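PDB 3QFH: epidermin leader peptide processing serine protease EpiP from Staphylococcus aureus subsp. aureus, which probably acts as a subtilisin-like serine endopeptidase that cleaves the leader peptide from the precursor of the lantibiotic epidermin. Local coordinates for residues L42-N47 with A54-T59; L21-E26 with I76-S81; H177-S182 with T370-R375; I126-T131 with N198-Y203. All blocks are in the same frame, centred on the assembly; numbering follows the deposited sequence.

Contact 1. Residues L42-N47 with A54-T59; sequences LNVVYN and AQIKMT
Gln55 runs straight out of strand 54-59 over the neighbouring strand 43-47, with CG anti to the backbone N (chi1 -164°) and the chain extended beyond it. Its CB lies 3.8 Å from Tyr46 CB, CG passes Val45 CG2 obliquely, and OE1 rests 3.7 Å from that same Val45 methyl. At the tip NE2 leaves the hairpin for Thr79 OG1 and Glu212 OE2. Beneath this side chain the antiparallel ladder slips by one residue: Val45 and Tyr46 both face Gln55, a classic beta bulge. Gln55 O takes the N-H of Val45 at 2.8 Å and, weakly, that of Tyr46, while Gln55 N gives a straight bond to Tyr46 O, also 2.8 Å. On the other face Val44 CG2 meets Ile56 CG1 at 4.1 Å, and from the loop before the strand Leu42 CD1 reaches Ile56 CD1; Phe33 and Val37 of helix 30-40 pack against this apolar side. A water also joins Asn43 N to Lys57 O. The hairpin of this propeptide-like domain is therefore two-faced: mainly aliphatic toward helix 30-40, polar where Gln55 and Tyr46, the latter bonded to Leu151 O, turn to the protease domain.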
loop_
_atom_site.group_PDB
_atom_site.type_symbol
_atom_site.label_atom_id
_atom_site.label_comp_id
_atom_site.label_asym_id
_atom_site.label_seq_id
_atom_site.Cartn_x
_atom_site.Cartn_y
_atom_site.Cartn_z
ATOM N N LEU A 42 31.120 6.606 9.028
ATOM C CA LEU A 42 30.198 5.692 8.365
ATOM C C LEU A 42 29.469 6.404 7.222
ATOM O O LEU A 42 29.048 7.554 7.358
ATOM C CB LEU A 42 29.173 5.141 9.353
ATOM C CG LEU A 42 29.690 4.336 10.544
ATOM C CD1 LEU A 42 28.524 3.958 11.453
ATOM C CD2 LEU A 42 30.466 3.096 10.075
ATOM N N ASN A 43 29.327 5.713 6.101
ATOM C CA ASN A 43 28.647 6.269 4.942
ATOM C C ASN A 43 27.141 5.914 4.988
ATOM O O ASN A 43 26.702 4.935 4.389
ATOM C CB ASN A 43 29.317 5.748 3.670
ATOM C CG ASN A 43 28.693 6.297 2.402
ATOM O OD1 ASN A 43 27.859 7.200 2.433
ATOM N ND2 ASN A 43 29.097 5.742 1.273
ATOM N N VAL A 44 26.377 6.723 5.719
ATOM C CA VAL A 44 24.936 6.542 5.861
ATOM C C VAL A 44 24.220 7.005 4.593
ATOM O O VAL A 44 24.254 8.177 4.263
ATOM C CB VAL A 44 24.401 7.340 7.061
ATOM C CG1 VAL A 44 22.884 7.214 7.167
ATOM C CG2 VAL A 44 25.062 6.873 8.345
ATOM N N VAL A 45 23.585 6.090 3.874
ATOM C CA VAL A 45 22.891 6.447 2.618
ATOM C C VAL A 45 21.341 6.606 2.751
ATOM O O VAL A 45 20.662 6.980 1.803
ATOM C CB VAL A 45 23.247 5.443 1.485
ATOM C CG1 VAL A 45 24.758 5.523 1.140
ATOM C CG2 VAL A 45 22.864 4.042 1.872
ATOM N N TYR A 46 20.799 6.287 3.922
ATOM C CA TYR A 46 19.362 6.450 4.184
ATOM C C TYR A 46 19.201 6.412 5.695
ATOM O O TYR A 46 19.955 5.729 6.382
ATOM C CB TYR A 46 18.539 5.349 3.532
ATOM C CG TYR A 46 17.148 5.801 3.134
ATOM C CD1 TYR A 46 16.971 6.630 2.024
ATOM C CD2 TYR A 46 16.013 5.386 3.830
ATOM C CE1 TYR A 46 15.718 7.052 1.630
ATOM C CE2 TYR A 46 14.727 5.810 3.429
ATOM C CZ TYR A 46 14.592 6.637 2.329
ATOM O OH TYR A 46 13.349 7.070 1.903
ATOM N N ASN A 47 18.233 7.140 6.218
ATOM C CA ASN A 47 18.060 7.193 7.658
ATOM C C ASN A 47 16.647 7.586 8.005
ATOM O O ASN A 47 16.075 8.426 7.338
ATOM C CB ASN A 47 19.057 8.184 8.269
ATOM C CG ASN A 47 19.079 8.143 9.803
ATOM O OD1 ASN A 47 18.757 7.131 10.429
ATOM N ND2 ASN A 47 19.481 9.247 10.404
ATOM N N ALA A 54 18.837 2.845 9.765
ATOM C CA ALA A 54 19.625 3.507 8.744
ATOM C C ALA A 54 20.166 2.484 7.781
ATOM O O ALA A 54 20.210 1.289 8.077
ATOM C CB ALA A 54 20.779 4.272 9.357
ATOM N N GLN A 55 20.541 2.956 6.606
ATOM C CA GLN A 55 21.162 2.092 5.633
ATOM C C GLN A 55 22.556 2.654 5.502
ATOM O O GLN A 55 22.741 3.863 5.373
ATOM C CB GLN A 55 20.428 2.105 4.305
ATOM C CG GLN A 55 20.817 0.957 3.418
ATOM C CD GLN A 55 20.039 0.953 2.114
ATOM O OE1 GLN A 55 19.736 2.016 1.558
ATOM N NE2 GLN A 55 19.745 -0.245 1.596
ATOM N N ILE A 56 23.534 1.778 5.559
ATOM C CA ILE A 56 24.918 2.182 5.507
ATOM C C ILE A 56 25.651 1.365 4.458
ATOM O O ILE A 56 25.432 0.159 4.312
ATOM C CB ILE A 56 25.572 1.991 6.894
ATOM C CG1 ILE A 56 24.766 2.756 7.960
ATOM C CG2 ILE A 56 27.035 2.440 6.875
ATOM C CD1 ILE A 56 25.348 2.641 9.388
ATOM N N LYS A 57 26.502 2.035 3.703
ATOM C CA LYS A 57 27.271 1.371 2.695
ATOM C C LYS A 57 28.644 1.157 3.329
ATOM O O LYS A 57 29.307 2.117 3.728
ATOM C CB LYS A 57 27.329 2.226 1.426
ATOM C CG LYS A 57 27.775 1.453 0.216
ATOM C CD LYS A 57 27.739 2.270 -1.077
ATOM C CE LYS A 57 28.182 1.400 -2.252
ATOM N NZ LYS A 57 28.297 2.145 -3.535
ATOM N N MET A 58 29.044 -0.100 3.481
ATOM C CA MET A 58 30.338 -0.417 4.092
ATOM C C MET A 58 30.864 -1.805 3.720
ATOM O O MET A 58 30.121 -2.640 3.213
ATOM C CB MET A 58 30.262 -0.264 5.619
ATOM C CG MET A 58 29.152 -1.020 6.299
ATOM S SD MET A 58 29.003 -0.615 8.081
ATOM C CE MET A 58 27.475 -1.454 8.461
ATOM N N THR A 59 32.161 -2.026 3.953
ATOM C CA THR A 59 32.779 -3.325 3.674
ATOM C C THR A 59 32.232 -4.344 4.653
ATOM O O THR A 59 31.678 -3.975 5.695
ATOM C CB THR A 59 34.330 -3.296 3.814
ATOM O OG1 THR A 59 34.694 -3.003 5.175
ATOM C CG2 THR A 59 34.943 -2.261 2.871
HETATM O O HOH W 1 30.488 3.335 5.921
#

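Contact 2. Residues L21-E26 with I76-S81; sequences LYYSVE and INATCS
Ser24 OG and Thr79 OG1 are brought together by matching first torsions: each oxygen stands anti to its own carbonyl carbon, beside the backbone N (chi1 -67° and -46°). Ser24 OG lies 2.9 Å from Thr79 OG1, a hydrogen bond in which either could be the donor, though the place of Ser24 OG is less certain; Gln55 also binds Thr79. Asn77 takes the crowded position between N and carbonyl carbon (chi1 59°), which turns its amide forward along its own chain, so that ND2 donates to the carbonyl of the following residue, Ala78 O, at 3.0 Å, from well above that carbonyl's plane. The same amide faces helix 254-269 of the protease domain, with OD1 accepting from Val255 N and ND2 also bonding Glu256 OE1. Strands 21-26 and 76-78 are antiparallel neighbours in the sheet of the propeptide-like domain. Ser24 and Asn77 form the hydrogen-bonded pair: Ser24 N reaches Asn77 O at 2.8 Å, nearly along the C=O axis, and Asn77 N returns a bond to Ser24 O. Past the end of the second strand, Thr79 N still donates to Tyr22 O at 3.0 Å. The other face is apolar. Val25 and Ile76 lie side by side, Val25 CG1 and CG2 both touching Ile76 CG1, and Tyr23 CD1 approaches Ile76 CG2 at 4.0 Å, while Leu66 of helix 60-66 packs on Ile76.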
loop_
_atom_site.group_PDB
_atom_site.type_symbol
_atom_site.label_atom_id
_atom_site.label_comp_id
_atom_site.label_asym_id
_atom_site.label_seq_id
_atom_site.Cartn_x
_atom_site.Cartn_y
_atom_site.Cartn_z
ATOM N N LEU A 21 29.185 -2.930 0.438
ATOM C CA LEU A 21 27.789 -3.356 0.291
ATOM C C LEU A 21 26.825 -2.530 1.129
ATOM O O LEU A 21 27.223 -1.821 2.054
ATOM C CB LEU A 21 27.643 -4.819 0.702
ATOM C CG LEU A 21 28.587 -5.834 0.047
ATOM C CD1 LEU A 21 28.386 -7.196 0.712
ATOM C CD2 LEU A 21 28.390 -5.910 -1.480
ATOM N N TYR A 22 25.548 -2.663 0.799
ATOM C CA TYR A 22 24.480 -1.962 1.490
ATOM C C TYR A 22 24.005 -2.760 2.699
ATOM O O TYR A 22 23.543 -3.896 2.559
ATOM C CB TYR A 22 23.305 -1.700 0.535
ATOM C CG TYR A 22 23.558 -0.573 -0.460
ATOM C CD1 TYR A 22 24.224 -0.799 -1.672
ATOM C CD2 TYR A 22 23.126 0.721 -0.181
ATOM C CE1 TYR A 22 24.451 0.264 -2.584
ATOM C CE2 TYR A 22 23.355 1.777 -1.070
ATOM C CZ TYR A 22 24.012 1.549 -2.257
ATOM O OH TYR A 22 24.205 2.612 -3.104
ATOM N N TYR A 23 24.137 -2.168 3.884
ATOM C CA TYR A 23 23.661 -2.800 5.113
ATOM C C TYR A 23 22.529 -2.012 5.746
ATOM O O TYR A 23 22.533 -0.766 5.771
ATOM C CB TYR A 23 24.787 -2.978 6.130
ATOM C CG TYR A 23 25.776 -4.042 5.736
ATOM C CD1 TYR A 23 25.553 -5.384 6.067
ATOM C CD2 TYR A 23 26.920 -3.724 5.012
ATOM C CE1 TYR A 23 26.448 -6.377 5.691
ATOM C CE2 TYR A 23 27.825 -4.717 4.625
ATOM C CZ TYR A 23 27.587 -6.038 4.973
ATOM O OH TYR A 23 28.480 -7.018 4.602
ATOM N N SER A 24 21.547 -2.763 6.233
ATOM C CA SER A 24 20.427 -2.206 6.974
ATOM C C SER A 24 20.803 -2.305 8.441
ATOM O O SER A 24 21.200 -3.376 8.916
ATOM C CB SER A 24 19.145 -2.968 6.673
ATOM O OG SER A 24 18.753 -2.758 5.321
ATOM N N VAL A 25 20.692 -1.188 9.159
ATOM C CA VAL A 25 21.108 -1.141 10.550
ATOM C C VAL A 25 20.047 -0.575 11.473
ATOM O O VAL A 25 19.480 0.489 11.198
ATOM C CB VAL A 25 22.404 -0.285 10.704
ATOM C CG1 VAL A 25 22.854 -0.243 12.141
ATOM C CG2 VAL A 25 23.528 -0.857 9.827
ATOM N N GLU A 26 19.784 -1.295 12.565
ATOM C CA GLU A 26 18.868 -0.830 13.583
ATOM C C GLU A 26 19.709 -0.385 14.762
ATOM O O GLU A 26 20.487 -1.164 15.322
ATOM C CB GLU A 26 17.852 -1.913 13.971
ATOM C CG GLU A 26 16.821 -1.429 14.989
ATOM C CD GLU A 26 15.583 -2.327 15.081
ATOM O OE1 GLU A 26 15.503 -3.359 14.359
ATOM O OE2 GLU A 26 14.675 -1.979 15.870
ATOM N N ILE A 76 22.062 -5.631 12.524
ATOM C CA ILE A 76 22.597 -5.311 11.224
ATOM C C ILE A 76 22.392 -6.521 10.330
ATOM O O ILE A 76 22.612 -7.656 10.763
ATOM C CB ILE A 76 24.135 -4.987 11.240
ATOM C CG1 ILE A 76 24.467 -3.824 12.162
ATOM C CG2 ILE A 76 24.623 -4.628 9.832
ATOM C CD1 ILE A 76 25.978 -3.496 12.225
ATOM N N ASN A 77 21.911 -6.285 9.110
ATOM C CA ASN A 77 21.836 -7.328 8.086
ATOM C C ASN A 77 22.036 -6.689 6.724
ATOM O O ASN A 77 21.800 -5.486 6.546
ATOM C CB ASN A 77 20.549 -8.173 8.139
ATOM C CG ASN A 77 19.271 -7.354 7.977
ATOM O OD1 ASN A 77 18.565 -7.129 8.952
ATOM N ND2 ASN A 77 18.968 -6.920 6.755
ATOM N N ALA A 78 22.513 -7.486 5.775
ATOM C CA ALA A 78 22.699 -7.015 4.422
ATOM C C ALA A 78 21.321 -6.712 3.907
ATOM O O ALA A 78 20.401 -7.472 4.169
ATOM C CB ALA A 78 23.356 -8.096 3.575
ATOM N N THR A 79 21.161 -5.594 3.207
ATOM C CA THR A 79 19.875 -5.247 2.620
ATOM C C THR A 79 19.650 -6.206 1.455
ATOM O O THR A 79 20.562 -6.428 0.663
ATOM C CB THR A 79 19.899 -3.825 2.056
ATOM O OG1 THR A 79 20.491 -2.931 3.011
ATOM C CG2 THR A 79 18.496 -3.363 1.677
ATOM N N CYS A 80 18.460 -6.789 1.341
ATOM C CA CYS A 80 18.192 -7.721 0.223
ATOM C C CYS A 80 16.973 -7.347 -0.627
ATOM O O CYS A 80 16.226 -6.433 -0.274
ATOM C CB CYS A 80 18.074 -9.151 0.741
ATOM S SG CYS A 80 19.664 -9.834 1.314
ATOM N N SER A 81 16.800 -8.056 -1.750
ATOM C CA SER A 81 15.681 -7.821 -2.694
ATOM C C SER A 81 14.453 -8.712 -2.424
ATOM O O SER A 81 14.191 -9.701 -3.129
ATOM C CB SER A 81 16.148 -7.988 -4.142
ATOM O OG SER A 81 17.098 -6.993 -4.476
#

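Contact 3. Residues H177-S182 with T370-R375; sequences HGTMVS and TANNGR
The N-terminal turn of helix 177-186, which in this subtilisin-like fold carries the probable catalytic His177, packs against the end of strand 367-370 and the loop after it. The tight part is centred on Thr370. Its OG1 sits in the crowded position between backbone N and carbonyl carbon (chi1 51°) and donates to Thr179 O at 2.7 Å, arriving above the carbonyl plane. Close by, Met180 CA directs its hydrogen at Thr370 O, 3.2 Å away, and Met180 CG lies alongside the same oxygen. Thr179 CG2 rests 3.5 Å from Ala371 O, whereas its OG1 turns to Asp173 OD2 and Met134 N. Beyond Ala371 the packing loosens: the side chain of Asn372 crosses that of Thr179 at about a right angle, and its ND2 binds Asp173 O. Asn373, within the type I turn Ala371-Gly374, and Arg375 just after it are exposed and do not touch the helix. The contact joins the flank of the helix to the strand end and its loop, while His177 points away, toward its probable triad partners. On the outer side Asn373 closes an Asx turn, its OD1 accepting from Arg375 N at 2.8 Å.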
loop_
_atom_site.group_PDB
_atom_site.type_symbol
_atom_site.label_atom_id
_atom_site.label_comp_id
_atom_site.label_asym_id
_atom_site.label_seq_id
_atom_site.Cartn_x
_atom_site.Cartn_y
_atom_site.Cartn_z
ATOM N N HIS A 177 1.974 2.686 -12.129
ATOM C CA HIS A 177 1.152 2.043 -11.129
ATOM C C HIS A 177 0.481 3.031 -10.166
ATOM O O HIS A 177 -0.707 2.906 -9.879
ATOM C CB HIS A 177 2.007 1.057 -10.328
ATOM C CG HIS A 177 1.211 0.164 -9.437
ATOM N ND1 HIS A 177 1.066 0.397 -8.086
ATOM C CD2 HIS A 177 0.502 -0.959 -9.707
ATOM C CE1 HIS A 177 0.308 -0.550 -7.561
ATOM N NE2 HIS A 177 -0.047 -1.383 -8.525
ATOM N N GLY A 178 1.245 3.991 -9.656
ATOM C CA GLY A 178 0.712 4.973 -8.696
ATOM C C GLY A 178 -0.444 5.764 -9.277
ATOM O O GLY A 178 -1.412 6.069 -8.582
ATOM N N THR A 179 -0.359 6.076 -10.567
ATOM C CA THR A 179 -1.439 6.800 -11.226
ATOM C C THR A 179 -2.732 5.982 -11.253
ATOM O O THR A 179 -3.823 6.527 -11.092
ATOM C CB THR A 179 -1.025 7.243 -12.635
ATOM O OG1 THR A 179 0.107 8.129 -12.516
ATOM C CG2 THR A 179 -2.176 7.960 -13.318
ATOM N N MET A 180 -2.607 4.670 -11.436
ATOM C CA MET A 180 -3.771 3.784 -11.489
ATOM C C MET A 180 -4.434 3.692 -10.120
ATOM O O MET A 180 -5.657 3.685 -10.001
ATOM C CB MET A 180 -3.346 2.388 -11.941
ATOM C CG MET A 180 -2.681 2.341 -13.310
ATOM S SD MET A 180 -2.195 0.673 -13.726
ATOM C CE MET A 180 -1.001 0.904 -15.046
ATOM N N VAL A 181 -3.600 3.623 -9.087
ATOM C CA VAL A 181 -4.068 3.540 -7.733
ATOM C C VAL A 181 -4.767 4.833 -7.337
ATOM O O VAL A 181 -5.829 4.803 -6.741
ATOM C CB VAL A 181 -2.900 3.200 -6.743
ATOM C CG1 VAL A 181 -3.332 3.419 -5.302
ATOM C CG2 VAL A 181 -2.413 1.741 -6.953
ATOM N N SER A 182 -4.168 5.966 -7.667
ATOM C CA SER A 182 -4.732 7.268 -7.309
ATOM C C SER A 182 -6.106 7.494 -7.892
ATOM O O SER A 182 -6.950 8.172 -7.284
ATOM C CB SER A 182 -3.801 8.375 -7.769
ATOM O OG SER A 182 -2.538 8.201 -7.170
ATOM N N THR A 370 -7.422 5.415 -14.189
ATOM C CA THR A 370 -6.596 6.446 -14.773
ATOM C C THR A 370 -5.197 5.929 -15.083
ATOM O O THR A 370 -4.573 5.247 -14.252
ATOM C CB THR A 370 -6.448 7.628 -13.793
ATOM O OG1 THR A 370 -6.024 7.129 -12.513
ATOM C CG2 THR A 370 -7.762 8.350 -13.643
ATOM N N ALA A 371 -4.703 6.290 -16.265
ATOM C CA ALA A 371 -3.387 5.889 -16.733
ATOM C C ALA A 371 -2.394 7.052 -16.753
ATOM O O ALA A 371 -2.756 8.245 -16.785
ATOM C CB ALA A 371 -3.495 5.218 -18.120
ATOM N N ASN A 372 -1.130 6.684 -16.771
ATOM C CA ASN A 372 -0.035 7.630 -16.746
ATOM C C ASN A 372 0.231 8.348 -18.099
ATOM O O ASN A 372 1.264 9.012 -18.263
ATOM C CB ASN A 372 1.200 6.888 -16.222
ATOM C CG ASN A 372 2.294 7.797 -15.826
ATOM O OD1 ASN A 372 2.044 8.908 -15.314
ATOM N ND2 ASN A 372 3.544 7.349 -16.034
ATOM N N ASN A 373 -0.693 8.196 -19.057
ATOM C CA ASN A 373 -0.647 8.881 -20.321
ATOM C C ASN A 373 -1.747 9.951 -20.389
ATOM O O ASN A 373 -2.001 10.517 -21.441
ATOM C CB ASN A 373 -0.783 7.893 -21.499
ATOM C CG ASN A 373 -2.093 7.149 -21.477
ATOM O OD1 ASN A 373 -2.962 7.440 -20.651
ATOM N ND2 ASN A 373 -2.258 6.198 -22.393
ATOM N N GLY A 374 -2.419 10.198 -19.267
ATOM C CA GLY A 374 -3.491 11.195 -19.193
ATOM C C GLY A 374 -4.845 10.644 -19.602
ATOM O O GLY A 374 -5.857 11.362 -19.572
ATOM N N ARG A 375 -4.865 9.368 -19.970
ATOM C CA ARG A 375 -6.066 8.696 -20.390
ATOM C C ARG A 375 -6.405 7.549 -19.420
ATOM O O ARG A 375 -6.274 7.709 -18.198
ATOM C CB ARG A 375 -5.954 8.245 -21.874
ATOM C CG ARG A 375 -5.613 9.407 -22.806
ATOM C CD ARG A 375 -5.687 9.072 -24.320
ATOM N NE ARG A 375 -4.791 7.999 -24.730
ATOM C CZ ARG A 375 -3.486 8.132 -24.950
ATOM N NH1 ARG A 375 -2.878 9.296 -24.789
ATOM N NH2 ARG A 375 -2.779 7.085 -25.338
#

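Contact 4. Residues I126-T131 with N198-Y203; sequences IAIIDT and NKFTMY
Strands 126-130 and 200-203 are parallel neighbours in the central sheet of the subtilisin-like fold, and the first of them ends in Asp130, the probable triad aspartate. Backbone hydrogen bonds alternate across the pair. Ile126 N donates to Lys199 O, Thr201 N to Ile126 O, Ile128 N to Thr201 O and Tyr203 N to Ile128 O; the last is the shortest at 2.7 Å and lies nearly along the C=O axis. Asp130 N closes the ladder on Tyr203 O at 3.1 Å.

Apolar contacts fill both faces. On one, Met202 leaves its strand with CG anti to the backbone N (chi1 170°), then bends at chi2 and chi3 so that CE swings across to Ile128 CG2 at 3.7 Å. Ile128 CD1 reaches the other way, to Phe200 CD1 at 3.8 Å, and Val181 and Ser182 of helix 177-186 cover Ile128. On the opposite face Tyr203 CE2 touches Ala127 CB at 3.6 Å, while its CB meets Ile129 CG1; Ala223 of helix 213-225 packs on Tyr203 and Ala127. The sheet is thus sandwiched between helices.

The polar side chains find partners outside the two strands. Tyr203 OH bonds Asp226 OD2, and Asn198 ND2 bonds Thr124 O and Asp398 OD2. Asp130 OD1 accepts from His177 ND1, a pairing that would help orient and polarise the imidazole. The same OD1 offers its anti lone pair to Thr131 N, 2.8 Å away.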
loop_
_atom_site.group_PDB
_atom_site.type_symbol
_atom_site.label_atom_id
_atom_site.label_comp_id
_atom_site.label_asym_id
_atom_site.label_seq_id
_atom_site.Cartn_x
_atom_site.Cartn_y
_atom_site.Cartn_z
ATOM N N ILE A 126 -5.860 11.308 2.074
ATOM C CA ILE A 126 -5.458 9.953 1.832
ATOM C C ILE A 126 -4.000 9.972 1.318
ATOM O O ILE A 126 -3.687 10.659 0.350
ATOM C CB ILE A 126 -6.363 9.277 0.800
ATOM C CG1 ILE A 126 -7.832 9.372 1.223
ATOM C CG2 ILE A 126 -5.956 7.814 0.599
ATOM C CD1 ILE A 126 -8.777 8.951 0.151
ATOM N N ALA A 127 -3.123 9.241 1.989
ATOM C CA ALA A 127 -1.751 9.142 1.565
ATOM C C ALA A 127 -1.648 7.878 0.762
ATOM O O ALA A 127 -2.258 6.841 1.101
ATOM C CB ALA A 127 -0.795 9.106 2.756
ATOM N N ILE A 128 -0.937 7.963 -0.341
ATOM C CA ILE A 128 -0.718 6.798 -1.201
ATOM C C ILE A 128 0.778 6.635 -1.308
ATOM O O ILE A 128 1.483 7.556 -1.695
ATOM C CB ILE A 128 -1.359 6.976 -2.606
ATOM C CG1 ILE A 128 -2.858 7.299 -2.470
ATOM C CG2 ILE A 128 -1.180 5.700 -3.465
ATOM C CD1 ILE A 128 -3.516 7.713 -3.783
ATOM N N ILE A 129 1.267 5.459 -0.949
ATOM C CA ILE A 129 2.678 5.159 -1.034
ATOM C C ILE A 129 2.821 4.275 -2.272
ATOM O O ILE A 129 2.374 3.149 -2.272
ATOM C CB ILE A 129 3.157 4.481 0.249
ATOM C CG1 ILE A 129 2.910 5.436 1.424
ATOM C CG2 ILE A 129 4.629 4.089 0.133
ATOM C CD1 ILE A 129 3.210 4.847 2.770
ATOM N N ASP A 130 3.411 4.804 -3.341
ATOM C CA ASP A 130 3.464 4.044 -4.588
ATOM C C ASP A 130 4.541 4.589 -5.547
ATOM O O ASP A 130 5.535 5.210 -5.100
ATOM C CB ASP A 130 2.057 4.055 -5.223
ATOM C CG ASP A 130 1.714 2.742 -5.921
ATOM O OD1 ASP A 130 2.344 2.392 -6.953
ATOM O OD2 ASP A 130 0.789 2.064 -5.429
ATOM N N THR A 131 4.342 4.399 -6.849
ATOM C CA THR A 131 5.366 4.760 -7.827
ATOM C C THR A 131 5.415 6.247 -8.208
ATOM O O THR A 131 6.343 6.677 -8.876
ATOM C CB THR A 131 5.258 3.878 -9.116
ATOM O OG1 THR A 131 4.070 4.181 -9.832
ATOM C CG2 THR A 131 5.249 2.374 -8.776
ATOM N N ASN A 198 -12.012 14.242 -1.752
ATOM C CA ASN A 198 -10.871 14.211 -0.843
ATOM C C ASN A 198 -9.555 14.427 -1.573
ATOM O O ASN A 198 -9.362 13.967 -2.707
ATOM C CB ASN A 198 -10.782 12.869 -0.077
ATOM C CG ASN A 198 -11.889 12.703 0.951
ATOM O OD1 ASN A 198 -13.019 12.366 0.612
ATOM N ND2 ASN A 198 -11.554 12.922 2.226
ATOM N N LYS A 199 -8.637 15.109 -0.912
ATOM C CA LYS A 199 -7.311 15.311 -1.466
ATOM C C LYS A 199 -6.497 14.065 -1.165
ATOM O O LYS A 199 -6.714 13.397 -0.132
ATOM C CB LYS A 199 -6.604 16.506 -0.830
ATOM C CG LYS A 199 -7.361 17.823 -0.859
ATOM C CD LYS A 199 -7.711 18.246 -2.272
ATOM C CE LYS A 199 -8.516 19.546 -2.263
ATOM N NZ LYS A 199 -8.963 19.980 -3.617
ATOM N N PHE A 200 -5.583 13.735 -2.072
ATOM C CA PHE A 200 -4.678 12.638 -1.872
ATOM C C PHE A 200 -3.270 13.199 -1.933
ATOM O O PHE A 200 -3.006 14.249 -2.553
ATOM C CB PHE A 200 -4.895 11.502 -2.876
ATOM C CG PHE A 200 -4.399 11.793 -4.265
ATOM C CD1 PHE A 200 -3.147 11.353 -4.670
ATOM C CD2 PHE A 200 -5.190 12.486 -5.171
ATOM C CE1 PHE A 200 -2.693 11.602 -5.944
ATOM C CE2 PHE A 200 -4.743 12.731 -6.458
ATOM C CZ PHE A 200 -3.493 12.302 -6.840
ATOM N N THR A 201 -2.377 12.510 -1.248
ATOM C CA THR A 201 -0.996 12.895 -1.172
ATOM C C THR A 201 -0.216 11.692 -1.620
ATOM O O THR A 201 -0.402 10.602 -1.085
ATOM C CB THR A 201 -0.590 13.246 0.269
ATOM O OG1 THR A 201 -1.494 14.215 0.799
ATOM C CG2 THR A 201 0.797 13.806 0.303
ATOM N N MET A 202 0.654 11.874 -2.599
ATOM C CA MET A 202 1.443 10.770 -3.110
ATOM C C MET A 202 2.798 10.779 -2.438
ATOM O O MET A 202 3.388 11.834 -2.248
ATOM C CB MET A 202 1.576 10.876 -4.634
ATOM C CG MET A 202 2.577 9.902 -5.303
ATOM S SD MET A 202 2.206 8.159 -5.086
ATOM C CE MET A 202 0.565 7.999 -5.814
ATOM N N TYR A 203 3.264 9.601 -2.037
ATOM C CA TYR A 203 4.607 9.450 -1.492
ATOM C C TYR A 203 5.319 8.485 -2.411
ATOM O O TYR A 203 5.028 7.291 -2.423
ATOM C CB TYR A 203 4.585 8.979 -0.048
ATOM C CG TYR A 203 4.003 10.055 0.859
ATOM C CD1 TYR A 203 4.820 11.013 1.435
ATOM C CD2 TYR A 203 2.628 10.137 1.095
ATOM C CE1 TYR A 203 4.296 12.005 2.257
ATOM C CE2 TYR A 203 2.103 11.127 1.889
ATOM C CZ TYR A 203 2.948 12.060 2.469
ATOM O OH TYR A 203 2.451 13.037 3.284
#

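Overall arrangement
From the N terminus, strand 20-27 opens the loop that contact 2 closes when the chain returns as residues 76-81; the hairpin of contact 1 is nested inside it. Strand 53-59 pairs with strand 20-27, so both contacts share the sheet of the propeptide-like domain, with centres about 9 Å apart. The protease domain follows in series. There contact 4 opens at 126-131, contact 3 opens at 177-182 before contact 4 closes at 198-203, and contact 3 closes last at 370-375: the two cross. They meet at the probable catalytic site, where helix 177-186 packs on the central sheet. Contacts 1 and 3 lie about 34 Å apart, centre to centre.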